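Local structure of superoxide dismutase [Ni] (Streptomyces coelicolor, 1T6U) at residues K22-M28 / K92-Q98; E17-V21 / R47-A51; V8-A12 / D108-W112. The protein catalyses the nickel-dependent dismutation of superoxide into hydrogen peroxide and molecular oxygen, working as a hollow homohexamer of four-helix-bundle subunits. The protein carries 1 engineered substitution. All coordinates share one frame. Residue numbers count along the deposited sequence, not the author numbering.

Contact 1: K22-M28 / K92-Q98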
loop_
_atom_site.group_PDB
_atom_site.type_symbol
_atom_site.label_atom_id
_atom_site.label_comp_id
_atom_site.label_asym_id
_atom_site.label_seq_id
_atom_site.Cartn_x
_atom_site.Cartn_y
_atom_site.Cartn_z
ATOM N N LYS A 22 -3.385 -13.790 16.899
ATOM C CA LYS A 22 -3.286 -14.594 18.104
ATOM C C LYS A 22 -2.018 -15.431 18.143
ATOM O O LYS A 22 -1.354 -15.571 19.172
ATOM C CB LYS A 22 -4.491 -15.540 18.217
ATOM C CG LYS A 22 -4.488 -16.292 19.531
ATOM C CD LYS A 22 -5.674 -17.257 19.687
ATOM C CE LYS A 22 -5.480 -17.989 21.003
ATOM N NZ LYS A 22 -6.299 -19.218 21.187
ATOM N N ALA A 23 -1.683 -15.981 16.985
ATOM C CA ALA A 23 -0.463 -16.775 16.870
ATOM C C ALA A 23 0.778 -15.937 17.172
ATOM O O ALA A 23 1.689 -16.405 17.872
ATOM C CB ALA A 23 -0.332 -17.417 15.504
ATOM N N VAL A 24 0.836 -14.733 16.666
ATOM C CA VAL A 24 1.927 -13.813 16.970
ATOM C C VAL A 24 2.001 -13.527 18.456
ATOM O O VAL A 24 3.087 -13.575 19.051
ATOM C CB VAL A 24 1.811 -12.531 16.128
ATOM C CG1 VAL A 24 2.846 -11.503 16.568
ATOM C CG2 VAL A 24 2.026 -12.847 14.655
ATOM N N GLN A 25 0.870 -13.256 19.085
ATOM C CA GLN A 25 0.845 -13.034 20.526
ATOM C C GLN A 25 1.396 -14.258 21.268
ATOM O O GLN A 25 2.218 -14.078 22.173
ATOM C CB GLN A 25 -0.567 -12.677 21.004
ATOM C CG GLN A 25 -1.071 -11.369 20.431
ATOM C CD GLN A 25 -2.537 -11.094 20.685
ATOM O OE1 GLN A 25 -3.379 -11.997 20.587
ATOM N NE2 GLN A 25 -2.849 -9.822 20.956
ATOM N N GLU A 26 0.984 -15.476 20.898
ATOM C CA GLU A 26 1.531 -16.666 21.568
ATOM C C GLU A 26 3.047 -16.740 21.430
ATOM O O GLU A 26 3.831 -17.035 22.356
ATOM C CB GLU A 26 0.841 -17.906 21.011
ATOM C CG GLU A 26 -0.633 -18.009 21.289
ATOM C CD GLU A 26 -1.426 -18.977 20.449
ATOM O OE1 GLU A 26 -2.539 -19.385 20.849
ATOM O OE2 GLU A 26 -1.004 -19.376 19.349
ATOM N N LYS A 27 3.529 -16.472 20.219
ATOM C CA LYS A 27 4.970 -16.549 19.999
ATOM C C LYS A 27 5.749 -15.497 20.764
ATOM O O LYS A 27 6.882 -15.713 21.159
ATOM C CB LYS A 27 5.254 -16.399 18.491
ATOM C CG LYS A 27 4.764 -17.635 17.736
ATOM C CD LYS A 27 4.978 -17.608 16.269
ATOM C CE LYS A 27 4.711 -18.930 15.587
ATOM N NZ LYS A 27 5.320 -20.141 16.184
ATOM N N MET A 28 5.163 -14.347 20.977
ATOM C CA MET A 28 5.817 -13.311 21.765
ATOM C C MET A 28 6.083 -13.808 23.160
ATOM O O MET A 28 7.011 -13.396 23.788
ATOM C CB MET A 28 4.990 -12.005 21.798
ATOM C CG MET A 28 4.885 -11.366 20.412
ATOM S SD MET A 28 3.997 -9.796 20.360
ATOM C CE MET A 28 5.295 -8.682 20.903
ATOM N N LYS A 92 -0.015 -7.967 23.892
ATOM C CA LYS A 92 0.736 -9.191 23.668
ATOM C C LYS A 92 -0.064 -10.426 24.097
ATOM O O LYS A 92 0.345 -11.556 23.791
ATOM C CB LYS A 92 2.075 -9.131 24.403
ATOM C CG LYS A 92 3.009 -8.050 23.861
ATOM C CD LYS A 92 4.194 -7.737 24.768
ATOM C CE LYS A 92 4.946 -8.933 25.243
ATOM N NZ LYS A 92 5.959 -8.619 26.275
ATOM N N ASP A 93 -1.169 -10.241 24.801
ATOM C CA ASP A 93 -1.908 -11.343 25.415
ATOM C C ASP A 93 -2.720 -12.079 24.374
ATOM O O ASP A 93 -3.632 -11.407 23.875
ATOM C CB ASP A 93 -2.791 -10.763 26.503
ATOM C CG ASP A 93 -3.678 -11.775 27.186
ATOM O OD1 ASP A 93 -3.454 -12.984 26.977
ATOM O OD2 ASP A 93 -4.607 -11.337 27.912
ATOM N N PRO A 94 -2.461 -13.347 24.072
ATOM C CA PRO A 94 -3.289 -14.039 23.074
ATOM C C PRO A 94 -4.778 -14.120 23.448
ATOM O O PRO A 94 -5.578 -14.354 22.520
ATOM C CB PRO A 94 -2.677 -15.432 22.993
ATOM C CG PRO A 94 -1.569 -15.509 23.975
ATOM C CD PRO A 94 -1.422 -14.202 24.621
ATOM N N ALA A 95 -5.180 -13.912 24.696
ATOM C CA ALA A 95 -6.586 -13.854 25.001
ATOM C C ALA A 95 -7.272 -12.691 24.296
ATOM O O ALA A 95 -8.466 -12.741 24.038
ATOM C CB ALA A 95 -6.863 -13.799 26.494
ATOM N N THR A 96 -6.554 -11.639 23.989
ATOM C CA THR A 96 -7.112 -10.494 23.264
ATOM C C THR A 96 -7.319 -10.905 21.808
ATOM O O THR A 96 -8.364 -10.598 21.230
ATOM C CB THR A 96 -6.306 -9.194 23.349
ATOM O OG1 THR A 96 -4.995 -9.316 22.770
ATOM C CG2 THR A 96 -6.128 -8.794 24.807
ATOM N N GLY A 97 -6.346 -11.594 21.221
ATOM C CA GLY A 97 -6.613 -12.127 19.889
ATOM C C GLY A 97 -7.779 -13.108 19.901
ATOM O O GLY A 97 -8.561 -13.131 18.936
ATOM N N GLN A 98 -7.908 -13.911 20.951
ATOM C CA GLN A 98 -9.010 -14.871 20.953
ATOM C C GLN A 98 -10.360 -14.184 21.070
ATOM O O GLN A 98 -11.372 -14.584 20.492
ATOM C CB GLN A 98 -8.785 -15.850 22.101
ATOM C CG GLN A 98 -9.900 -16.897 22.156
ATOM C CD GLN A 98 -9.926 -17.732 20.899
ATOM O OE1 GLN A 98 -8.853 -18.252 20.527
ATOM N NE2 GLN A 98 -11.087 -17.881 20.256
#
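Two antiparallel helices of the four-helix bundle meet here, at the place where helix 94-115 begins beside helix 12-30. The short axes pass 8.1 Å apart with their directions 169° apart, and the glycine explains much of that closeness: G97 CA lies 4.4 Å from K22 CB, and a modelled CB on G97 would clash with Q25 OE1. Q25, pointing toward the new helix, makes two of the three hydrogen bonds across the segments. Q25 NE2 donates to T96 OG1 (2.9 Å), while Q25 OE1 takes a weak bond from G97 N (3.1 Å); NE2 also reaches the carbonyl of S91. D93 is the N-cap, its OD1 accepting from A95 N at 3.0 Å. Around this centre, P94 CB rests on E26 CG (3.7 Å), M28 CE meets K92 CG (3.8 Å), and the extended K22 delivers NZ to Q98 OE1 (2.8 Å). A glutamine that bonds the T96 hydroxyl and, weakly, the backbone N of G97 thus supplements that helix's own capping with bonds from its neighbour.

Contact 2: E17-V21 / R47-A51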
loop_
_atom_site.group_PDB
_atom_site.type_symbol
_atom_site.label_atom_id
_atom_site.label_comp_id
_atom_site.label_asym_id
_atom_site.label_seq_id
_atom_site.Cartn_x
_atom_site.Cartn_y
_atom_site.Cartn_z
ATOM N N GLU A 17 -6.658 -13.581 9.376
ATOM C CA GLU A 17 -5.755 -12.519 9.879
ATOM C C GLU A 17 -5.830 -12.478 11.396
ATOM O O GLU A 17 -4.781 -12.318 12.023
ATOM C CB GLU A 17 -6.058 -11.167 9.243
ATOM C CG GLU A 17 -5.849 -11.118 7.739
ATOM C CD GLU A 17 -4.413 -11.402 7.343
ATOM O OE1 GLU A 17 -4.171 -11.540 6.141
ATOM O OE2 GLU A 17 -3.533 -11.478 8.244
ATOM N N ALA A 18 -7.027 -12.629 11.995
ATOM C CA ALA A 18 -7.116 -12.655 13.451
ATOM C C ALA A 18 -6.421 -13.871 14.025
ATOM O O ALA A 18 -5.829 -13.806 15.113
ATOM C CB ALA A 18 -8.588 -12.500 13.817
ATOM N N GLU A 19 -6.450 -15.016 13.349
ATOM C CA GLU A 19 -5.691 -16.180 13.766
ATOM C C GLU A 19 -4.188 -15.880 13.798
ATOM O O GLU A 19 -3.450 -16.256 14.690
ATOM C CB GLU A 19 -6.033 -17.348 12.818
ATOM C CG GLU A 19 -7.396 -17.970 13.021
ATOM C CD GLU A 19 -7.747 -19.027 11.999
ATOM O OE1 GLU A 19 -8.880 -19.569 12.073
ATOM O OE2 GLU A 19 -6.928 -19.326 11.099
ATOM N N SER A 20 -3.707 -15.171 12.754
ATOM C CA SER A 20 -2.291 -14.830 12.749
ATOM C C SER A 20 -1.985 -13.852 13.893
ATOM O O SER A 20 -0.955 -14.006 14.549
ATOM C CB SER A 20 -1.831 -14.432 11.325
ATOM O OG SER A 20 -2.145 -13.108 11.196
ATOM N N VAL A 21 -2.863 -12.890 14.209
ATOM C CA VAL A 21 -2.638 -12.034 15.356
ATOM C C VAL A 21 -2.459 -12.869 16.635
ATOM O O VAL A 21 -1.509 -12.659 17.401
ATOM C CB VAL A 21 -3.775 -11.023 15.475
ATOM C CG1 VAL A 21 -3.756 -10.253 16.778
ATOM C CG2 VAL A 21 -3.717 -9.979 14.364
ATOM N N ARG A 47 -1.354 -7.235 10.551
ATOM C CA ARG A 47 -2.402 -8.226 10.305
ATOM C C ARG A 47 -3.713 -7.809 10.955
ATOM O O ARG A 47 -4.777 -8.023 10.385
ATOM C CB ARG A 47 -1.941 -9.614 10.758
ATOM C CG ARG A 47 -0.604 -10.086 10.287
ATOM C CD ARG A 47 -0.162 -9.687 8.900
ATOM N NE ARG A 47 -0.933 -10.271 7.817
ATOM C CZ ARG A 47 -0.555 -10.295 6.546
ATOM N NH1 ARG A 47 0.598 -9.773 6.141
ATOM N NH2 ARG A 47 -1.334 -10.859 5.622
ATOM N N ALA A 48 -3.609 -7.182 12.140
ATOM C CA ALA A 48 -4.800 -6.704 12.845
ATOM C C ALA A 48 -5.504 -5.643 12.001
ATOM O O ALA A 48 -6.727 -5.625 11.900
ATOM C CB ALA A 48 -4.433 -6.174 14.199
ATOM N N GLU A 49 -4.734 -4.737 11.401
ATOM C CA GLU A 49 -5.322 -3.738 10.515
ATOM C C GLU A 49 -6.042 -4.359 9.323
ATOM O O GLU A 49 -7.124 -3.909 8.974
ATOM C CB GLU A 49 -4.217 -2.780 10.023
ATOM C CG GLU A 49 -4.717 -1.671 9.097
ATOM C CD GLU A 49 -5.591 -0.637 9.768
ATOM O OE1 GLU A 49 -5.906 -0.677 10.982
ATOM O OE2 GLU A 49 -5.976 0.295 9.003
ATOM N N LEU A 50 -5.458 -5.394 8.734
ATOM C CA LEU A 50 -6.102 -6.093 7.638
ATOM C C LEU A 50 -7.420 -6.735 8.113
ATOM O O LEU A 50 -8.457 -6.694 7.428
ATOM C CB LEU A 50 -5.180 -7.153 7.074
ATOM C CG LEU A 50 -4.047 -6.676 6.200
ATOM C CD1 LEU A 50 -3.073 -7.796 5.911
ATOM C CD2 LEU A 50 -4.614 -6.100 4.884
ATOM N N ALA A 51 -7.395 -7.334 9.297
ATOM C CA ALA A 51 -8.612 -7.927 9.864
ATOM C C ALA A 51 -9.695 -6.877 10.037
ATOM O O ALA A 51 -10.867 -7.125 9.748
ATOM C CB ALA A 51 -8.322 -8.626 11.184
#
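E17 opens the segment with its strongest interaction. Its side chain, pointing toward helix 34-62, folds through two m rotamers and presents both carboxylate oxygens to the edge of the R47 guanidinium: E17 OE2 accepts from R47 NE at 2.9 Å and E17 OE1 from R47 NH2 at 3.0 Å, a bidentate salt bridge with nearly straight N-H...O geometry. The same OE2 is also hydrogen-bonded to H1 NE2 of a neighbouring subunit, so this carboxylate joins an intrachain ion pair to a nickel ligand across the interface. Nearer the backbone, E17 CB touches A51 CB (3.9 Å), and A18 N lies 4.3 Å from A51 CB. The small A51 methyl lets the backbones come close, with E17 CA and A51 CA 5.4 Å apart, in an antiparallel pair of the four-helix bundle; the short axes approach to 8.4 Å at a signed crossing angle of -151°, and M85 of helix 74-89 packs against A48 and A51. Further on, S20 OG donates back to E17 O (2.9 Å) and lies 3.5 Å from R47 CG, while the residue also packs on C6 of the neighbouring subunit. V21 ends the segment on the bundle's apolar side, where V21 CG2 is 3.9 Å from A48 CB and 4.0 Å from R47 CB.

Contact 3: V8-A12 / D108-W112; sequences VYDPA and DKIFW
This contact lays the N-terminal arm against the last helix of a four-helix bundle, just before the arm becomes helix 12-30. Segment 8-12 runs extended through Y9 and D10 (phi/psi -142/150 and -162/123), then turns at P11 (-57/-14) into helical A12. Segment 108-112 is helical throughout. The closest CA atoms are those of P11 and D108, 5.8 Å apart. Apolar contacts dominate. F111 (chi1 t, chi2 near 87°) offers a ring face to the proline: P11 CD sits 3.6 Å from the F111 ring centroid, 19° off its normal, a CH-pi contact. Y9 CB, pointing toward the helix, reaches F111 CE1 at 3.9 Å, but the tyrosine ring (chi1 m) leads away and lies beside the nickel site of its own chain, about 4 Å from the H1 side chain. Y62 meets both aromatic rings. Among polar groups, D10 OD1 (chi1 t) caps the coming helix, accepting from A12 N at 2.8 Å. D108 (chi1 t) brings OD1 to 3.5 Å from P11 CB; W112 NE1 (chi1 m) donates weakly to D108 OD1 at 3.2 Å. W112 CZ2, at the indole edge, is 3.8 Å from D10 OD2. A water bridges the segments, donating to D10 OD1 at 2.6 Å and accepting weakly from W112 NE1 at 3.3 Å.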
loop_
_atom_site.group_PDB
_atom_site.type_symbol
_atom_site.label_atom_id
_atom_site.label_comp_id
_atom_site.label_asym_id
_atom_site.label_seq_id
_atom_site.Cartn_x
_atom_site.Cartn_y
_atom_site.Cartn_z
ATOM N N VAL A 8 -18.328 -11.755 -4.085
ATOM C CA VAL A 8 -17.536 -12.731 -3.339
ATOM C C VAL A 8 -17.205 -12.192 -1.944
ATOM O O VAL A 8 -16.551 -11.171 -1.815
ATOM C CB VAL A 8 -16.235 -13.092 -4.078
ATOM C CG1 VAL A 8 -15.386 -14.089 -3.296
ATOM C CG2 VAL A 8 -16.560 -13.694 -5.427
ATOM N N TYR A 9 -17.684 -12.902 -0.942
ATOM C CA TYR A 9 -17.361 -12.585 0.447
ATOM C C TYR A 9 -17.182 -13.830 1.278
ATOM O O TYR A 9 -17.838 -14.840 1.046
ATOM C CB TYR A 9 -18.474 -11.797 1.163
ATOM C CG TYR A 9 -18.837 -10.488 0.508
ATOM C CD1 TYR A 9 -19.763 -10.453 -0.506
ATOM C CD2 TYR A 9 -18.225 -9.323 0.906
ATOM C CE1 TYR A 9 -20.068 -9.240 -1.089
ATOM C CE2 TYR A 9 -18.525 -8.116 0.339
ATOM C CZ TYR A 9 -19.452 -8.098 -0.669
ATOM O OH TYR A 9 -19.785 -6.904 -1.264
ATOM N N ASP A 10 -16.333 -13.749 2.304
ATOM C CA ASP A 10 -16.205 -14.825 3.275
ATOM C C ASP A 10 -15.540 -14.236 4.505
ATOM O O ASP A 10 -14.436 -13.684 4.383
ATOM C CB ASP A 10 -15.418 -15.991 2.726
ATOM C CG ASP A 10 -15.520 -17.252 3.543
ATOM O OD1 ASP A 10 -15.582 -17.151 4.770
ATOM O OD2 ASP A 10 -15.540 -18.376 2.988
ATOM N N PRO A 11 -16.179 -14.343 5.663
ATOM C CA PRO A 11 -15.547 -13.925 6.907
ATOM C C PRO A 11 -14.223 -14.626 7.193
ATOM O O PRO A 11 -13.478 -14.118 8.044
ATOM C CB PRO A 11 -16.555 -14.298 7.978
ATOM C CG PRO A 11 -17.850 -14.357 7.278
ATOM C CD PRO A 11 -17.547 -14.857 5.900
ATOM N N ALA A 12 -13.883 -15.703 6.520
ATOM C CA ALA A 12 -12.577 -16.315 6.623
ATOM C C ALA A 12 -11.428 -15.370 6.364
ATOM O O ALA A 12 -10.343 -15.553 6.896
ATOM C CB ALA A 12 -12.445 -17.391 5.563
ATOM N N ASP A 108 -19.573 -14.447 11.668
ATOM C CA ASP A 108 -19.580 -15.556 10.711
ATOM C C ASP A 108 -20.871 -16.340 10.818
ATOM O O ASP A 108 -21.468 -16.724 9.822
ATOM C CB ASP A 108 -18.345 -16.428 10.950
ATOM C CG ASP A 108 -18.261 -17.619 10.035
ATOM O OD1 ASP A 108 -17.655 -17.457 8.970
ATOM O OD2 ASP A 108 -18.833 -18.656 10.449
ATOM N N LYS A 109 -21.362 -16.540 12.026
ATOM C CA LYS A 109 -22.596 -17.302 12.209
ATOM C C LYS A 109 -23.763 -16.596 11.501
ATOM O O LYS A 109 -24.569 -17.187 10.783
ATOM C CB LYS A 109 -22.874 -17.501 13.688
ATOM C CG LYS A 109 -24.177 -18.274 13.971
ATOM C CD LYS A 109 -24.480 -18.350 15.482
ATOM C CE LYS A 109 -25.803 -19.028 15.802
ATOM N NZ LYS A 109 -26.189 -19.019 17.267
ATOM N N ILE A 110 -23.874 -15.289 11.677
ATOM C CA ILE A 110 -24.911 -14.460 11.012
ATOM C C ILE A 110 -24.732 -14.458 9.497
ATOM O O ILE A 110 -25.657 -14.706 8.720
ATOM C CB ILE A 110 -24.900 -13.059 11.641
ATOM C CG1 ILE A 110 -25.321 -13.108 13.134
ATOM C CG2 ILE A 110 -25.720 -12.055 10.875
ATOM C CD1 ILE A 110 -25.235 -11.775 13.832
ATOM N N PHE A 111 -23.475 -14.203 9.060
ATOM C CA PHE A 111 -23.154 -14.258 7.638
ATOM C C PHE A 111 -23.742 -15.507 6.979
ATOM O O PHE A 111 -24.484 -15.470 5.991
ATOM C CB PHE A 111 -21.644 -14.143 7.457
ATOM C CG PHE A 111 -21.235 -14.223 5.993
ATOM C CD1 PHE A 111 -21.213 -13.102 5.197
ATOM C CD2 PHE A 111 -20.905 -15.435 5.384
ATOM C CE1 PHE A 111 -20.853 -13.188 3.853
ATOM C CE2 PHE A 111 -20.513 -15.519 4.061
ATOM C CZ PHE A 111 -20.512 -14.385 3.268
ATOM N N TRP A 112 -23.381 -16.676 7.513
ATOM C CA TRP A 112 -23.826 -17.931 6.843
ATOM C C TRP A 112 -25.322 -18.095 6.984
ATOM O O TRP A 112 -25.915 -18.642 6.056
ATOM C CB TRP A 112 -23.002 -19.145 7.306
ATOM C CG TRP A 112 -21.600 -19.016 6.754
ATOM C CD1 TRP A 112 -20.443 -18.713 7.459
ATOM C CD2 TRP A 112 -21.240 -19.173 5.391
ATOM N NE1 TRP A 112 -19.402 -18.678 6.586
ATOM C CE2 TRP A 112 -19.850 -18.959 5.320
ATOM C CE3 TRP A 112 -21.937 -19.473 4.220
ATOM C CZ2 TRP A 112 -19.138 -19.036 4.115
ATOM C CZ3 TRP A 112 -21.231 -19.548 3.046
ATOM C CH2 TRP A 112 -19.849 -19.334 2.994
HETATM O O HOH W 1 -16.083 -19.028 6.514
#

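Overall arrangement
The three contacts illustrate how a helical bundle can serve a metal site assembled between subunits. Contacts 1 and 2 follow one another along helix 12-30, with centres 11 Å apart. Contacts 1 and 3 share helix 94-115 but lie on opposite sides of the chain's centre, their centres 23 Å apart; contact 3 closes a loop enclosing contact 1 and contact 2. Contacts 2 and 3 have centres 16 Å apart and nearest atoms about 5 Å apart, without touching. The S20 side chain in contact 2 lies about 5 Å from a nickel ion, where it packs on C6 of the second subunit; that of Y9 in contact 3 lies about 5 Å from a nickel ion, beside H1 of its own chain. For K22 in contact 1 the distance is about 12 Å.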